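Local coordinates for protein purine nucleoside phosphorylase (Schistosoma mansoni, PDB 5KO6) that catalyses the reversible phosphorolysis of purine nucleosides such as inosine and guanosine to the free base and ribose 1-phosphate, at residues A[5-10]-A[97-102]; A[116-121]-A[242-247]. All blocks are in the same frame, centred on the assembly; numbering follows the deposited sequence.

In the fold
Near the N terminus, residues 5-10 lead into helix 9-22. Contact 1 sets this entry against helix 95-108 and so closes a loop that runs through the strands between 29 and 84. Helix 95-108 is followed directly by strand 112-121, whose last half forms one side of contact 2. The chain then travels through some 120 residues before strand 236-246 comes back beside it. The two contacts are in series, neither nested nor crossed. Contact 1 joins the N-terminal loop to helix 95-108, while contact 2 lies in the central sheet at the ligands. They sit on opposite sides of the chain's centre, their own centres 29 Å apart.

Contact 1 (A[5-10]-A[97-102]); sequences VVANYE and EIALPI
Ala7 and Leu100 form the middle of this contact. The methyl CB of Ala7 points at the helix and meets two neighbouring residues there. Ala7 CB lies 3.8 Å from Ala99 CB and 3.9 Å from Leu100 CB. Ala7 CB also comes within 3.7 Å of Leu100 N, so it rests against the helix backbone as well. Here the CA atoms of Ala7 and Leu100 are 4.6 Å apart, a close approach that fits the small side chain of Ala7. With CG anti to the backbone N (chi1 -177°), the Leu100 side chain extends to the edge of the patch, where Leu100 CD1 lies 4.4 Å from Val5 CG2. Leu100 CD1 also lies 4.3 Å from Val6 O. The direct contact is therefore apolar packing, and it is small, with 186 Å² buried in all.

The polar backbone of the segment is held from just outside. Ala7 is the centre of an inverse gamma turn, closed by a weak bond from Asn8 N to Val6 O. Ala7 N is hydrogen-bonded to Gln96 OE1 and Ala7 O to Arg103 NH1, both on the same helix as Leu100. Asn8 is the N-cap of the next helix, with OD1 bonded to Asn11 N.

Residues 97-102 lie inside helix 95-108, which is kinked at Pro101. Ala99 also touches Ile229 of helix 224-232, and Leu100 also touches Asn11 of helix 9-22. The contact thus packs the N-terminal loop just before helix 9-22 against helix 95-108, with helix 224-232 adjoining.

Contact 2 (A[116-121]-A[242-247]); sequences TNLAGG and LIANNS. With CYT (6-aminopyrimidin-2(1H)-one), chain B; R1P (1-O-phosphono-alpha-D-ribofuranose), chain C.
Strands 116-121 and 242-246 run parallel, with segment axes 35° apart. Leu242 N bonds to Asn117 O (2.8 Å), and Leu242 O receives Ala119 N. Ala119 O takes Ala244 N at 2.8 Å. Further on, Gly121 N bonds to Asn245 O at 2.7 Å, and Gly121 O receives Ser247 N.

Leu118 and Leu242 lie side by side and point the same way, CD1 of Leu118 being 3.7 Å from CD2 of Leu242. The base lies on that face of the strands, while the phosphate sits beside 116-121, on the side away from 242-246. Leu118 N donates to phosphate oxygen O3P of the ribose 1-phosphate (2.7 Å). The amino group N4 of the bound cytosine donates to Asn245 OD1 at 2.8 Å and passes 3.4 Å from Gly120 CA. Asn245 ND2 donates to Ser247 OG, which lies 29° out of the amide plane, and is also bonded to Asp250 OD2. These bonds help fix the amide rotation, with OD1 facing the base. Glu203 bonds to both Ser247 OG and the base.

The strand pair thus forms part of the base and phosphate sites of this phosphorylase. The amide of Asn245 can accept or donate, consistent with recognising purine bases.

Contact 1 (A[5-10]-A[97-102])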
# COMPACT_ATOMS: atom_id res chain seq x y z
N VAL A 5 21.68 6.29 3.75
CA VAL A 5 22.48 5.18 4.24
C VAL A 5 21.57 4.11 4.87
O VAL A 5 20.43 4.38 5.26
CB VAL A 5 23.54 5.68 5.23
CG1 VAL A 5 24.21 6.95 4.69
CG2 VAL A 5 22.96 5.93 6.61
N VAL A 6 22.08 2.89 4.93
CA VAL A 6 21.33 1.77 5.50
C VAL A 6 21.34 1.87 7.02
O VAL A 6 22.35 2.26 7.62
CB VAL A 6 21.91 0.44 5.01
CG1 VAL A 6 21.22 -0.76 5.67
CG2 VAL A 6 21.78 0.35 3.50
N ALA A 7 20.20 1.56 7.65
CA ALA A 7 20.09 1.57 9.12
C ALA A 7 20.68 0.30 9.72
O ALA A 7 20.02 -0.48 10.41
CB ALA A 7 18.64 1.77 9.53
N ASN A 8 21.96 0.09 9.43
CA ASN A 8 22.66 -1.11 9.86
C ASN A 8 23.44 -0.86 11.15
O ASN A 8 23.48 0.25 11.70
CB ASN A 8 23.52 -1.70 8.74
CG ASN A 8 24.65 -0.80 8.31
OD1 ASN A 8 25.06 0.10 9.04
ND2 ASN A 8 25.17 -1.04 7.11
N TYR A 9 24.05 -1.94 11.64
CA TYR A 9 24.77 -1.90 12.91
C TYR A 9 25.94 -0.92 12.87
O TYR A 9 26.12 -0.13 13.79
CB TYR A 9 25.26 -3.31 13.18
CG TYR A 9 25.86 -3.59 14.53
CD1 TYR A 9 25.24 -3.18 15.70
CD2 TYR A 9 27.02 -4.34 14.63
CE1 TYR A 9 25.78 -3.49 16.94
CE2 TYR A 9 27.57 -4.65 15.85
CZ TYR A 9 26.95 -4.23 17.00
OH TYR A 9 27.52 -4.56 18.21
N GLU A 10 26.73 -0.96 11.79
CA GLU A 10 27.89 -0.07 11.68
C GLU A 10 27.46 1.39 11.65
O GLU A 10 28.04 2.24 12.34
CB GLU A 10 28.70 -0.41 10.43
CG GLU A 10 29.62 0.72 10.00
CD GLU A 10 30.61 0.32 8.92
OE1 GLU A 10 30.30 -0.59 8.12
OE2 GLU A 10 31.70 0.92 8.88
N GLU A 97 15.75 5.58 6.73
CA GLU A 97 15.83 6.86 7.41
C GLU A 97 14.99 6.86 8.69
O GLU A 97 15.41 7.42 9.71
CB GLU A 97 15.39 7.97 6.46
CG GLU A 97 16.40 8.21 5.34
CD GLU A 97 15.94 9.24 4.33
OE1 GLU A 97 14.85 9.06 3.76
OE2 GLU A 97 16.68 10.21 4.08
N ILE A 98 13.83 6.21 8.67
CA ILE A 98 13.02 6.11 9.87
C ILE A 98 13.72 5.24 10.91
O ILE A 98 13.69 5.53 12.11
CB ILE A 98 11.62 5.56 9.54
CG1 ILE A 98 10.89 6.50 8.57
CG2 ILE A 98 10.84 5.32 10.83
CD1 ILE A 98 10.70 7.92 9.11
N ALA A 99 14.32 4.13 10.47
CA ALA A 99 14.81 3.15 11.44
C ALA A 99 16.07 3.62 12.14
O ALA A 99 16.27 3.29 13.32
CB ALA A 99 15.06 1.80 10.78
N LEU A 100 16.94 4.37 11.45
CA LEU A 100 18.25 4.66 12.03
C LEU A 100 18.16 5.39 13.37
O LEU A 100 18.81 4.94 14.32
CB LEU A 100 19.18 5.34 11.02
CG LEU A 100 20.56 5.54 11.66
CD1 LEU A 100 21.71 5.10 10.76
CD2 LEU A 100 20.73 6.99 12.11
N PRO A 101 17.37 6.46 13.52
CA PRO A 101 17.36 7.13 14.83
C PRO A 101 16.89 6.25 15.97
O PRO A 101 17.42 6.37 17.09
CB PRO A 101 16.45 8.35 14.60
CG PRO A 101 16.64 8.62 13.13
CD PRO A 101 16.64 7.25 12.51
N ILE A 102 15.93 5.35 15.73
CA ILE A 102 15.45 4.48 16.79
C ILE A 102 16.52 3.46 17.15
O ILE A 102 16.71 3.12 18.32
CB ILE A 102 14.15 3.78 16.36
CG1 ILE A 102 13.09 4.80 15.92
CG2 ILE A 102 13.62 2.88 17.49
CD1 ILE A 102 12.73 5.81 16.96

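Contact 2 (A[116-121]-A[242-247])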
# COMPACT_ATOMS: atom_id res chain seq x y z
N THR A 116 3.85 10.29 21.62
CA THR A 116 2.54 10.92 21.48
C THR A 116 2.28 11.26 20.02
O THR A 116 3.20 11.42 19.22
CB THR A 116 2.38 12.17 22.35
OG1 THR A 116 3.36 13.16 22.00
CG2 THR A 116 2.51 11.81 23.83
N ASN A 117 0.99 11.40 19.69
CA ASN A 117 0.60 11.86 18.37
C ASN A 117 -0.76 12.54 18.47
O ASN A 117 -1.47 12.40 19.47
CB ASN A 117 0.54 10.70 17.35
CG ASN A 117 -0.49 9.63 17.71
OD1 ASN A 117 -1.70 9.89 17.74
ND2 ASN A 117 -0.02 8.41 17.95
N LEU A 118 -1.10 13.28 17.41
CA LEU A 118 -2.45 13.81 17.21
C LEU A 118 -3.15 12.92 16.20
O LEU A 118 -2.55 12.52 15.19
CB LEU A 118 -2.39 15.24 16.67
CG LEU A 118 -2.33 16.40 17.68
CD1 LEU A 118 -3.66 16.64 18.37
CD2 LEU A 118 -1.23 16.19 18.70
N ALA A 119 -4.40 12.58 16.47
CA ALA A 119 -5.11 11.61 15.64
C ALA A 119 -6.57 11.99 15.51
O ALA A 119 -7.11 12.78 16.29
CB ALA A 119 -5.01 10.20 16.25
N GLY A 120 -7.22 11.41 14.50
CA GLY A 120 -8.66 11.54 14.34
C GLY A 120 -9.39 10.43 15.07
O GLY A 120 -8.95 9.29 15.09
N GLY A 121 -10.51 10.79 15.70
CA GLY A 121 -11.32 9.83 16.42
C GLY A 121 -12.27 9.12 15.48
O GLY A 121 -12.97 9.77 14.69
N LEU A 242 -3.67 11.98 21.09
CA LEU A 242 -4.55 13.07 21.47
C LEU A 242 -5.54 13.27 20.33
O LEU A 242 -5.14 13.43 19.17
CB LEU A 242 -3.74 14.35 21.69
CG LEU A 242 -4.53 15.65 21.87
CD1 LEU A 242 -5.53 15.57 23.02
CD2 LEU A 242 -3.54 16.79 22.09
N ILE A 243 -6.83 13.24 20.64
CA ILE A 243 -7.86 13.25 19.61
C ILE A 243 -8.13 14.69 19.18
O ILE A 243 -8.58 15.51 19.98
CB ILE A 243 -9.14 12.59 20.14
CG1 ILE A 243 -8.85 11.15 20.57
CG2 ILE A 243 -10.24 12.65 19.10
CD1 ILE A 243 -8.27 10.30 19.46
N ALA A 244 -7.87 14.99 17.91
CA ALA A 244 -8.11 16.34 17.41
C ALA A 244 -9.57 16.58 17.07
O ALA A 244 -10.04 17.73 17.12
CB ALA A 244 -7.25 16.60 16.17
N ASN A 245 -10.31 15.53 16.73
CA ASN A 245 -11.64 15.67 16.16
C ASN A 245 -12.22 14.28 16.09
O ASN A 245 -11.49 13.29 16.16
CB ASN A 245 -11.57 16.25 14.74
CG ASN A 245 -10.95 15.29 13.76
OD1 ASN A 245 -9.78 14.92 13.89
ND2 ASN A 245 -11.73 14.85 12.78
N ASN A 246 -13.54 14.20 15.93
CA ASN A 246 -14.17 12.92 15.66
C ASN A 246 -14.54 12.88 14.18
O ASN A 246 -15.46 13.57 13.75
CB ASN A 246 -15.40 12.67 16.54
CG ASN A 246 -15.88 11.25 16.42
OD1 ASN A 246 -16.38 10.85 15.37
ND2 ASN A 246 -15.65 10.44 17.45
N SER A 247 -13.80 12.07 13.42
CA SER A 247 -13.97 12.06 11.97
C SER A 247 -15.31 11.46 11.56
O SER A 247 -15.84 11.82 10.50
CB SER A 247 -12.82 11.28 11.33
OG SER A 247 -11.60 11.94 11.58
N3 CYT B . -6.18 12.84 11.34
C4 CYT B . -6.83 13.77 12.05
N1 CYT B . -4.15 13.56 12.35
C2 CYT B . -4.84 12.71 11.47
O2 CYT B . -4.20 11.88 10.82
N4 CYT B . -8.15 13.86 11.89
C5 CYT B . -6.15 14.64 12.95
C6 CYT B . -4.83 14.50 13.07
C5 R1P C . -1.79 16.17 10.77
O5 R1P C . -2.55 17.16 11.36
C4 R1P C . -0.51 15.92 11.58
O4 R1P C . -0.84 15.62 12.83
C1 R1P C . -0.20 14.19 13.13
C2 R1P C . -0.22 13.56 11.93
O2 R1P C . 0.71 12.41 11.90
C3 R1P C . 0.25 14.66 11.01
O3 R1P C . 1.60 14.80 11.10
O1 R1P C . 1.08 14.38 13.54
P R1P C . 1.66 13.43 14.74
O1P R1P C . 3.17 13.53 14.68
O2P R1P C . 1.17 12.03 14.47
O3P R1P C . 1.14 14.01 16.01